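Local coordinates for cupin 2 conserved barrel domain protein (Leptotrichia buccalis, PDB 3RNS) that is of unknown function but folds as two cupin-type beta barrels, a scaffold that in many relatives holds a metal ion or a small ligand, at residues 37-42 with 102-107; 135-140 with 217-222; 142-147 with 156-161; 187-192 with 206-211. All blocks are in the same frame, centred on the assembly; numbering follows the deposited sequence.

Contact 1 (37-42 with 102-107); sequences SYISLF and KLIEIG. With ACT (acetate ion), chain B.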
# COMPACT_ATOMS: atom_id res chain seq x y z
N SER A 37 -0.06 11.34 -9.48
CA SER A 37 0.23 10.44 -8.38
C SER A 37 0.72 9.08 -8.94
O SER A 37 0.55 8.77 -10.12
CB SER A 37 -1.01 10.26 -7.49
OG SER A 37 -2.12 9.75 -8.25
N TYR A 38 1.35 8.30 -8.10
CA TYR A 38 1.88 7.00 -8.52
C TYR A 38 2.06 6.11 -7.33
O TYR A 38 2.05 6.56 -6.17
CB TYR A 38 3.24 7.17 -9.21
CG TYR A 38 4.32 7.67 -8.30
CD1 TYR A 38 4.51 9.04 -8.07
CD2 TYR A 38 5.16 6.79 -7.64
CE1 TYR A 38 5.51 9.49 -7.22
CE2 TYR A 38 6.15 7.23 -6.78
CZ TYR A 38 6.31 8.57 -6.56
OH TYR A 38 7.30 9.01 -5.67
N ILE A 39 2.28 4.85 -7.63
CA ILE A 39 2.61 3.87 -6.63
C ILE A 39 3.82 3.10 -7.17
O ILE A 39 3.76 2.63 -8.32
CB ILE A 39 1.50 2.82 -6.39
CG1 ILE A 39 0.16 3.43 -5.95
CG2 ILE A 39 1.93 1.85 -5.30
CD1 ILE A 39 -1.02 2.35 -5.75
N SER A 40 4.87 2.99 -6.36
CA SER A 40 6.06 2.23 -6.71
C SER A 40 6.39 1.28 -5.59
O SER A 40 5.99 1.54 -4.45
CB SER A 40 7.25 3.16 -6.97
OG SER A 40 7.04 3.80 -8.20
N LEU A 41 7.12 0.21 -5.93
CA LEU A 41 7.74 -0.69 -4.99
C LEU A 41 9.28 -0.56 -4.98
O LEU A 41 9.91 -0.33 -6.02
CB LEU A 41 7.36 -2.13 -5.31
CG LEU A 41 5.89 -2.49 -5.49
CD1 LEU A 41 5.92 -3.91 -5.85
CD2 LEU A 41 5.09 -2.27 -4.14
N PHE A 42 9.85 -0.69 -3.79
CA PHE A 42 11.29 -0.71 -3.55
C PHE A 42 11.71 -1.91 -2.76
O PHE A 42 11.00 -2.31 -1.81
CB PHE A 42 11.70 0.53 -2.75
CG PHE A 42 11.71 1.79 -3.56
CD1 PHE A 42 10.56 2.50 -3.78
CD2 PHE A 42 12.89 2.24 -4.12
CE1 PHE A 42 10.59 3.66 -4.54
CE2 PHE A 42 12.93 3.42 -4.87
CZ PHE A 42 11.78 4.12 -5.07
N LYS A 102 11.64 -3.65 2.31
CA LYS A 102 10.78 -3.52 1.15
C LYS A 102 9.67 -2.55 1.45
O LYS A 102 9.06 -2.57 2.54
CB LYS A 102 10.22 -4.88 0.71
CG LYS A 102 11.35 -5.87 0.29
CD LYS A 102 10.79 -7.15 -0.22
CE LYS A 102 11.91 -8.16 -0.56
NZ LYS A 102 11.26 -9.41 -1.07
N LEU A 103 9.36 -1.70 0.49
CA LEU A 103 8.46 -0.56 0.73
C LEU A 103 7.55 -0.39 -0.44
O LEU A 103 8.00 -0.55 -1.61
CB LEU A 103 9.29 0.70 0.88
CG LEU A 103 10.29 0.86 2.02
CD1 LEU A 103 11.10 2.10 1.81
CD2 LEU A 103 9.59 0.86 3.39
N ILE A 104 6.29 -0.07 -0.17
CA ILE A 104 5.42 0.54 -1.16
C ILE A 104 5.58 2.05 -0.99
O ILE A 104 5.43 2.56 0.13
CB ILE A 104 3.91 0.19 -0.97
CG1 ILE A 104 3.67 -1.31 -0.86
CG2 ILE A 104 3.10 0.80 -2.12
CD1 ILE A 104 2.20 -1.72 -0.66
N GLU A 105 5.86 2.78 -2.07
CA GLU A 105 5.99 4.22 -2.04
C GLU A 105 4.81 4.80 -2.83
O GLU A 105 4.62 4.47 -3.98
CB GLU A 105 7.31 4.69 -2.68
CG GLU A 105 7.47 6.22 -2.71
CD GLU A 105 8.73 6.69 -3.45
OE1 GLU A 105 8.62 7.07 -4.64
OE2 GLU A 105 9.83 6.70 -2.85
N ILE A 106 4.06 5.69 -2.22
CA ILE A 106 2.91 6.33 -2.84
C ILE A 106 3.28 7.79 -2.86
O ILE A 106 3.64 8.34 -1.84
CB ILE A 106 1.60 6.11 -2.05
CG1 ILE A 106 1.34 4.63 -1.78
CG2 ILE A 106 0.42 6.65 -2.81
CD1 ILE A 106 1.89 4.12 -0.45
N GLY A 107 3.26 8.40 -4.03
CA GLY A 107 3.60 9.77 -4.15
C GLY A 107 2.60 10.61 -4.89
O GLY A 107 1.93 10.11 -5.77
C ACT B . 10.18 5.22 -9.07
O ACT B . 11.26 5.59 -9.63
OXT ACT B . 9.68 4.16 -9.50
CH3 ACT B . 9.55 6.01 -7.96
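Glu105 is gripped through its carboxylate by two tyrosines, one at each oxygen: Tyr38 OH donates to Glu105 OE1 at 2.6 Å, while OE2 is taken by Tyr61 OH from strand 59-65. The Tyr38 hydroxyl meets OE1 from above the carboxylate plane, 42° out of it, whereas OE1 lies at the edge of the tyrosine ring, near the ring plane. Glu105 CG stands anti to the backbone N (chi1 178°), and beyond it the carboxylate passes Phe42, whose CE1 is 3.6 Å from Glu105 OE2. One face of the Tyr38 ring lies on the backbone of Gly107, with Gly107 CA 4.0 Å from the ring centroid in a CH-pi contact. The two strands run antiparallel inside the six-stranded sheet of the N-terminal half, consistent with a cupin barrel, joined by six backbone hydrogen bonds at Tyr38-Gly107, Ser40-Glu105 and Phe42-Leu103. On the other face the side chains are aliphatic: Ile39 and Ile104 lie side by side with their CG2 atoms 3.5 Å apart, and Leu41 CD2 rests 3.7 Å from Ile104 CG1. Strand 218-225 packs here through Ile223 and Val225. On the polar face, Ser40 OG donates to OXT of an acetate ion, probably from the crystallisation liquor, 3.0 Å away.

Contact 2 (135-140 with 217-222); sequences VEYQEG and NFKMLL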
# COMPACT_ATOMS: atom_id res chain seq x y z
N VAL A 135 -7.14 0.16 13.02
CA VAL A 135 -8.54 -0.19 13.01
C VAL A 135 -8.74 -1.50 13.75
O VAL A 135 -8.05 -2.49 13.50
CB VAL A 135 -9.14 -0.39 11.57
CG1 VAL A 135 -9.63 0.93 11.02
CG2 VAL A 135 -8.15 -1.15 10.61
N GLU A 136 -9.76 -1.53 14.57
CA GLU A 136 -10.12 -2.71 15.28
C GLU A 136 -11.18 -3.51 14.51
O GLU A 136 -12.00 -2.95 13.80
CB GLU A 136 -10.69 -2.25 16.64
CG GLU A 136 -10.61 -3.29 17.68
CD GLU A 136 -10.82 -2.73 19.08
OE1 GLU A 136 -11.87 -2.09 19.32
OE2 GLU A 136 -9.90 -2.95 19.92
N TYR A 137 -11.19 -4.82 14.67
CA TYR A 137 -12.39 -5.59 14.37
C TYR A 137 -13.58 -5.25 15.31
O TYR A 137 -13.41 -5.08 16.55
CB TYR A 137 -12.11 -7.10 14.41
CG TYR A 137 -11.18 -7.60 13.35
CD1 TYR A 137 -11.48 -7.46 12.00
CD2 TYR A 137 -10.00 -8.25 13.68
CE1 TYR A 137 -10.62 -7.87 11.04
CE2 TYR A 137 -9.15 -8.72 12.70
CZ TYR A 137 -9.48 -8.54 11.39
OH TYR A 137 -8.64 -8.97 10.42
N GLN A 138 -14.78 -5.15 14.73
CA GLN A 138 -16.02 -5.05 15.48
C GLN A 138 -17.04 -6.01 14.87
O GLN A 138 -17.22 -6.08 13.66
CB GLN A 138 -16.53 -3.61 15.48
CG GLN A 138 -15.53 -2.61 16.17
CD GLN A 138 -16.01 -1.16 16.24
OE1 GLN A 138 -17.20 -0.88 16.31
NE2 GLN A 138 -15.06 -0.23 16.22
N GLU A 139 -17.74 -6.70 15.74
CA GLU A 139 -18.61 -7.79 15.32
C GLU A 139 -19.76 -7.31 14.42
O GLU A 139 -20.54 -6.41 14.79
CB GLU A 139 -19.19 -8.52 16.56
CG GLU A 139 -19.95 -9.79 16.18
CD GLU A 139 -20.60 -10.53 17.36
OE1 GLU A 139 -20.62 -10.02 18.50
OE2 GLU A 139 -21.08 -11.66 17.09
N GLY A 140 -19.87 -7.94 13.27
CA GLY A 140 -20.92 -7.65 12.29
C GLY A 140 -20.69 -6.35 11.54
O GLY A 140 -21.57 -5.92 10.82
N ASN A 217 -12.47 -12.90 9.28
CA ASN A 217 -12.27 -11.47 9.38
C ASN A 217 -11.05 -11.04 8.58
O ASN A 217 -10.08 -11.77 8.48
CB ASN A 217 -12.05 -11.01 10.82
CG ASN A 217 -13.13 -11.47 11.83
OD1 ASN A 217 -14.28 -11.74 11.51
ND2 ASN A 217 -12.72 -11.51 13.09
N PHE A 218 -11.07 -9.85 7.99
CA PHE A 218 -9.87 -9.36 7.32
C PHE A 218 -9.72 -7.85 7.44
O PHE A 218 -10.68 -7.12 7.74
CB PHE A 218 -9.77 -9.88 5.85
CG PHE A 218 -10.53 -9.08 4.84
CD1 PHE A 218 -9.89 -8.13 4.10
CD2 PHE A 218 -11.89 -9.27 4.64
CE1 PHE A 218 -10.59 -7.36 3.19
CE2 PHE A 218 -12.59 -8.54 3.72
CZ PHE A 218 -11.93 -7.55 2.98
N LYS A 219 -8.50 -7.39 7.23
CA LYS A 219 -8.22 -5.95 7.13
C LYS A 219 -7.49 -5.67 5.82
O LYS A 219 -6.69 -6.51 5.32
CB LYS A 219 -7.34 -5.48 8.33
CG LYS A 219 -8.00 -5.56 9.66
CD LYS A 219 -7.04 -5.21 10.79
CE LYS A 219 -7.68 -5.44 12.10
NZ LYS A 219 -6.81 -5.03 13.19
N MSE A 220 -7.74 -4.50 5.26
CA MSE A 220 -7.07 -4.06 4.07
C MSE A 220 -6.76 -2.57 4.07
O MSE A 220 -7.42 -1.76 4.71
CB MSE A 220 -7.98 -4.35 2.88
CG MSE A 220 -9.40 -3.74 3.04
SE MSE A 220 -10.44 -3.66 1.32
CE MSE A 220 -9.47 -2.24 0.55
N LEU A 221 -5.73 -2.23 3.33
CA LEU A 221 -5.41 -0.89 2.94
C LEU A 221 -5.81 -0.70 1.48
O LEU A 221 -5.46 -1.52 0.59
CB LEU A 221 -3.90 -0.65 3.08
CG LEU A 221 -3.25 0.61 2.45
CD1 LEU A 221 -3.72 1.93 3.15
CD2 LEU A 221 -1.69 0.42 2.45
N LEU A 222 -6.48 0.40 1.22
CA LEU A 222 -6.91 0.78 -0.13
C LEU A 222 -6.19 2.05 -0.55
O LEU A 222 -6.24 3.07 0.16
CB LEU A 222 -8.43 1.05 -0.15
CG LEU A 222 -9.01 1.64 -1.48
CD1 LEU A 222 -9.00 0.57 -2.57
CD2 LEU A 222 -10.42 2.23 -1.33
O HOH W 1 -8.57 -5.62 15.87
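Lys219 and Tyr137 meet through the aliphatic and charged parts of one extended side chain. Among the polar contacts, Lys219 NZ donates to Val135 O at 2.8 Å, approaching nearly in line with the carbonyl bond at a C=O...N angle of 170°. The same ammonium group binds Ala132 O and a water 3.3 Å from NZ; that water also accepts from Tyr137 N, bridging the lysine to the loop backbone. Such a set of oxygen acceptors would be expected to favour the charged form of the amine. The segment 135-140 belongs to the irregular chain running from strand 129-130 to strand 142-150, and here it is laid across the start of strand 218-225 in the C-terminal cupin barrel. Tyr137 is sandwiched: Lys219 CG lies anti to the carbonyl carbon (chi1 -66°) and the chain extends beyond it, taking CE over one ring face, 3.7 Å from the centroid, with NZ a cation-pi partner farther out; Asn217 CB covers the opposite face, also 3.7 Å from the centroid. The Phe218 carbonyl lies at the ring edge near its plane, Phe218 O 3.4 Å from Tyr137 CE1; the Tyr137 hydroxyl is hydrogen-bonded to Asp181. Apolar contact is slight, Val135 CG2 lying 4.2 Å from Lys219 CD.

Contact 3 (142-147 with 156-161); sequences IVSKNL and TIMSFW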
# COMPACT_ATOMS: atom_id res chain seq x y z
N ILE A 142 -18.10 -3.21 9.45
CA ILE A 142 -16.95 -2.71 8.67
C ILE A 142 -16.54 -1.39 9.31
O ILE A 142 -17.40 -0.53 9.57
CB ILE A 142 -17.32 -2.44 7.23
CG1 ILE A 142 -17.84 -3.72 6.56
CG2 ILE A 142 -16.11 -1.86 6.40
CD1 ILE A 142 -18.27 -3.58 5.05
N VAL A 143 -15.27 -1.28 9.69
CA VAL A 143 -14.74 -0.05 10.30
C VAL A 143 -13.77 0.52 9.31
O VAL A 143 -12.86 -0.19 8.87
CB VAL A 143 -13.98 -0.31 11.61
CG1 VAL A 143 -13.51 1.05 12.21
CG2 VAL A 143 -14.87 -1.11 12.57
N SER A 144 -13.97 1.77 8.93
CA SER A 144 -13.12 2.40 7.90
C SER A 144 -12.51 3.69 8.47
O SER A 144 -13.18 4.46 9.13
CB SER A 144 -13.96 2.64 6.63
OG SER A 144 -13.48 3.67 5.76
N LYS A 145 -11.21 3.89 8.26
CA LYS A 145 -10.50 5.10 8.69
C LYS A 145 -9.73 5.62 7.50
O LYS A 145 -8.82 4.93 6.97
CB LYS A 145 -9.48 4.80 9.77
CG LYS A 145 -9.95 4.67 11.15
CD LYS A 145 -8.91 5.25 12.15
CE LYS A 145 -9.35 4.97 13.59
NZ LYS A 145 -8.21 4.52 14.43
N ASN A 146 -10.12 6.80 7.05
CA ASN A 146 -9.45 7.46 5.97
C ASN A 146 -8.13 8.03 6.42
O ASN A 146 -8.07 8.70 7.42
CB ASN A 146 -10.27 8.61 5.45
CG ASN A 146 -9.60 9.26 4.30
OD1 ASN A 146 -9.25 10.42 4.37
ND2 ASN A 146 -9.34 8.49 3.24
N LEU A 147 -7.07 7.75 5.67
CA LEU A 147 -5.72 8.25 6.00
C LEU A 147 -5.42 9.50 5.21
O LEU A 147 -4.96 10.48 5.78
CB LEU A 147 -4.66 7.19 5.70
CG LEU A 147 -4.83 5.90 6.51
CD1 LEU A 147 -3.81 4.88 6.06
CD2 LEU A 147 -4.69 6.23 7.97
N THR A 156 -7.21 4.56 2.53
CA THR A 156 -8.12 4.21 3.58
C THR A 156 -7.79 2.84 4.09
O THR A 156 -7.41 1.95 3.29
CB THR A 156 -9.55 4.24 2.99
OG1 THR A 156 -9.85 5.60 2.63
CG2 THR A 156 -10.58 3.76 4.00
N ILE A 157 -7.90 2.64 5.41
CA ILE A 157 -7.75 1.34 6.01
C ILE A 157 -9.11 0.84 6.52
O ILE A 157 -9.89 1.64 7.07
CB ILE A 157 -6.65 1.36 7.16
CG1 ILE A 157 -6.74 0.15 8.07
CG2 ILE A 157 -6.68 2.62 7.99
CD1 ILE A 157 -6.11 -1.06 7.46
N MSE A 158 -9.38 -0.45 6.36
CA MSE A 158 -10.70 -1.00 6.73
C MSE A 158 -10.58 -2.35 7.38
O MSE A 158 -9.71 -3.13 7.00
CB MSE A 158 -11.59 -1.15 5.49
CG MSE A 158 -11.51 0.07 4.52
SE MSE A 158 -12.72 -0.15 2.95
CE MSE A 158 -14.38 -0.10 3.82
N SER A 159 -11.42 -2.60 8.37
CA SER A 159 -11.59 -3.95 8.94
C SER A 159 -12.99 -4.46 8.60
O SER A 159 -13.98 -3.67 8.61
CB SER A 159 -11.37 -3.96 10.46
OG SER A 159 -12.40 -3.23 11.14
N PHE A 160 -13.07 -5.75 8.27
CA PHE A 160 -14.33 -6.38 7.87
C PHE A 160 -14.50 -7.58 8.83
O PHE A 160 -13.59 -8.43 8.93
CB PHE A 160 -14.28 -6.97 6.45
CG PHE A 160 -14.34 -5.97 5.34
CD1 PHE A 160 -13.27 -5.13 5.06
CD2 PHE A 160 -15.46 -5.92 4.48
CE1 PHE A 160 -13.32 -4.22 3.98
CE2 PHE A 160 -15.50 -5.02 3.42
CZ PHE A 160 -14.46 -4.16 3.20
N TRP A 161 -15.62 -7.64 9.52
CA TRP A 161 -15.97 -8.85 10.24
C TRP A 161 -16.48 -9.87 9.22
O TRP A 161 -17.16 -9.52 8.25
CB TRP A 161 -17.05 -8.56 11.29
CG TRP A 161 -17.21 -9.67 12.24
CD1 TRP A 161 -18.14 -10.68 12.16
CD2 TRP A 161 -16.45 -9.90 13.43
NE1 TRP A 161 -18.00 -11.51 13.23
CE2 TRP A 161 -16.95 -11.08 14.01
CE3 TRP A 161 -15.40 -9.22 14.07
CZ2 TRP A 161 -16.44 -11.60 15.22
CZ3 TRP A 161 -14.85 -9.76 15.24
CH2 TRP A 161 -15.40 -10.93 15.82
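Ile142 and Phe160 form the tight end of this antiparallel hairpin, which pairs strand 142-150 with strand 153-160 at one margin of a cupin sheet. The two side chains lie side by side and point the same way. Ile142 CG2, anti to the backbone N, stands over the centre of the phenyl face, 4.2 Å from the Phe160 centroid and only 7° off the ring normal. Ile142 CD1 lies on the same side of the ring, nearer Phe160 CE2, at 3.5 Å from that atom. Met158, a selenomethionine, joins them, its CE 3.6 Å from Ile142 CG2, and Leu166 covers both Ile142 and Phe160 from strand 165-169.

Farther along, the same face becomes polar and more exposed. Asn146 crosses Thr156 at about a right angle and donates from ND2 to Thr156 OG1 at 3.0 Å, with the acceptor almost exactly in the amide plane; ND2 also reaches Val148 O. On the reverse face, Ser159 OG packs 3.4 Å from Val143 CB and finds its hydrogen bond at Glu136 O, Lys145 sends its amine to Val134 O, and Leu147 CG touches Ile157 CG2 at 4.0 Å.

Four backbone hydrogen bonds run through both regions. The chemistry implies that apolar contact dominates at the Ile142-Phe160 end, under Leu166, while at the more exposed Asn146 end a single directional side-chain bond supplements the strand pairing.

Contact 4 (187-192 with 206-211); sequences YVDGKP and NIPHAV
Val188 and Ile207 cross at about a right angle, with Val188 CG1 4.0 Å from Ile207 CG2. Ile207 CG2, anti to the backbone N (Ile207 chi1 -62°), also touches Asp189 CB at 3.7 Å, so one branch of the isoleucine meets both Val188 and Asp189, the first two residues of a turn. Val188 meets His209 differently. These two cross obliquely, and their nearest side-chain atoms, Val188 CG2 and His209 CB, are 4.2 Å apart. A chi1 of 56° puts His209 CG between the backbone N and the carbonyl carbon, and the ring makes an edge-to-face pair with His169 on the neighbouring strand 165-169. Leu203 touches both Val188 and His209.

The opposite face carries Tyr187 and Ala210. Tyr187 CD2 lies 4.3 Å from Ala210 CB, and Ala210 O is near the ring plane at the edge. The Tyr187 hydroxyl, well away from Ala210, hydrogen-bonds with Glu212 and Lys185.

The backbones are joined by three hydrogen bonds. Tyr187 and Ala210 exchange N-H and C=O in both directions, and Asp189 N donates to Pro208 O at 2.8 Å, carrying the pairing beyond the strand end into the turn.

That turn, from Val188 to Lys191, is type I', with positive phi at Asp189 and Gly190, and it makes a tight hairpin of strands 183-188 and 191-196. Beside this hairpin, strand 183-188 runs antiparallel to strand 209-212, a pairing that belongs to the smaller, four-stranded sheet of the C-terminal cupin barrel.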
# COMPACT_ATOMS: atom_id res chain seq x y z
N TYR A 187 -14.16 -9.26 -5.91
CA TYR A 187 -14.76 -9.49 -7.19
C TYR A 187 -14.46 -8.31 -8.09
O TYR A 187 -14.53 -7.14 -7.64
CB TYR A 187 -16.27 -9.65 -7.11
CG TYR A 187 -16.80 -10.77 -6.22
CD1 TYR A 187 -17.28 -11.97 -6.75
CD2 TYR A 187 -16.87 -10.59 -4.85
CE1 TYR A 187 -17.79 -12.96 -5.91
CE2 TYR A 187 -17.37 -11.55 -4.03
CZ TYR A 187 -17.83 -12.74 -4.55
OH TYR A 187 -18.31 -13.68 -3.63
N VAL A 188 -14.13 -8.60 -9.34
CA VAL A 188 -14.00 -7.56 -10.36
C VAL A 188 -14.85 -7.99 -11.53
O VAL A 188 -14.62 -9.05 -12.09
CB VAL A 188 -12.52 -7.33 -10.81
CG1 VAL A 188 -12.46 -6.42 -12.08
CG2 VAL A 188 -11.72 -6.69 -9.66
N ASP A 189 -15.84 -7.17 -11.85
CA ASP A 189 -16.79 -7.44 -12.93
C ASP A 189 -17.34 -8.88 -12.78
O ASP A 189 -17.26 -9.69 -13.70
CB ASP A 189 -16.07 -7.24 -14.26
CG ASP A 189 -17.01 -7.01 -15.42
OD1 ASP A 189 -18.24 -6.85 -15.22
OD2 ASP A 189 -16.48 -7.00 -16.56
N GLY A 190 -17.82 -9.19 -11.58
CA GLY A 190 -18.33 -10.53 -11.28
C GLY A 190 -17.32 -11.65 -11.05
O GLY A 190 -17.70 -12.68 -10.50
N LYS A 191 -16.06 -11.48 -11.42
CA LYS A 191 -15.08 -12.52 -11.20
C LYS A 191 -14.42 -12.51 -9.80
O LYS A 191 -13.81 -11.54 -9.45
CB LYS A 191 -13.99 -12.40 -12.20
CG LYS A 191 -13.01 -13.49 -12.06
CD LYS A 191 -11.79 -13.11 -12.77
CE LYS A 191 -10.86 -12.33 -11.90
NZ LYS A 191 -9.72 -11.94 -12.74
N PRO A 192 -14.51 -13.63 -9.05
CA PRO A 192 -13.99 -13.78 -7.68
C PRO A 192 -12.53 -14.21 -7.56
O PRO A 192 -12.01 -14.93 -8.41
CB PRO A 192 -14.89 -14.86 -7.08
CG PRO A 192 -15.51 -15.56 -8.25
CD PRO A 192 -15.10 -14.90 -9.52
N ASN A 206 -13.31 2.35 -13.25
CA ASN A 206 -14.55 2.34 -14.03
C ASN A 206 -15.14 0.96 -14.32
O ASN A 206 -16.01 0.82 -15.21
CB ASN A 206 -14.36 3.14 -15.34
CG ASN A 206 -13.82 4.54 -15.10
OD1 ASN A 206 -14.28 5.24 -14.18
ND2 ASN A 206 -12.85 4.95 -15.90
N ILE A 207 -14.70 -0.04 -13.55
CA ILE A 207 -15.17 -1.40 -13.68
C ILE A 207 -15.74 -1.85 -12.34
O ILE A 207 -15.11 -1.66 -11.32
CB ILE A 207 -14.05 -2.36 -14.08
CG1 ILE A 207 -13.45 -1.99 -15.44
CG2 ILE A 207 -14.59 -3.80 -14.13
CD1 ILE A 207 -14.31 -2.38 -16.59
N PRO A 208 -16.93 -2.45 -12.33
CA PRO A 208 -17.43 -2.67 -10.98
C PRO A 208 -16.59 -3.66 -10.19
O PRO A 208 -16.02 -4.61 -10.78
CB PRO A 208 -18.85 -3.21 -11.22
CG PRO A 208 -19.13 -3.08 -12.71
CD PRO A 208 -17.78 -3.04 -13.36
N HIS A 209 -16.47 -3.43 -8.88
CA HIS A 209 -15.82 -4.40 -7.98
C HIS A 209 -16.62 -4.50 -6.67
O HIS A 209 -17.47 -3.65 -6.36
CB HIS A 209 -14.33 -4.04 -7.72
CG HIS A 209 -14.14 -2.65 -7.18
ND1 HIS A 209 -13.59 -1.63 -7.92
CD2 HIS A 209 -14.47 -2.12 -5.98
CE1 HIS A 209 -13.56 -0.53 -7.19
NE2 HIS A 209 -14.09 -0.79 -6.01
N ALA A 210 -16.32 -5.55 -5.92
CA ALA A 210 -16.96 -5.81 -4.63
C ALA A 210 -15.99 -6.63 -3.79
O ALA A 210 -15.00 -7.16 -4.27
CB ALA A 210 -18.30 -6.57 -4.84
N VAL A 211 -16.30 -6.72 -2.51
CA VAL A 211 -15.49 -7.46 -1.55
C VAL A 211 -16.36 -8.04 -0.46
O VAL A 211 -17.41 -7.49 -0.12
CB VAL A 211 -14.37 -6.58 -0.93
CG1 VAL A 211 -14.90 -5.45 -0.17
CG2 VAL A 211 -13.48 -7.39 -0.05

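In the fold
Followed from the N terminus, the chain first closes contact 1, pairing strands 37-44 and 101-108 across some 60 residues in the first half of the protein. Contact 2 opens only afterwards and spans the longest stretch, bringing the loop after strand 129-130 onto strand 218-225. Within that span lie contact 3, a short hairpin closure, and then contact 4, which follows it in series in the smaller four-stranded sheet. Contacts 2 and 3 share a sheet, since strands 218-225 and 153-160 are neighbours, and their centres are about 6 Å apart. Val211 of contact 4 packs on Phe218 and Phe160, tying the two sheets together.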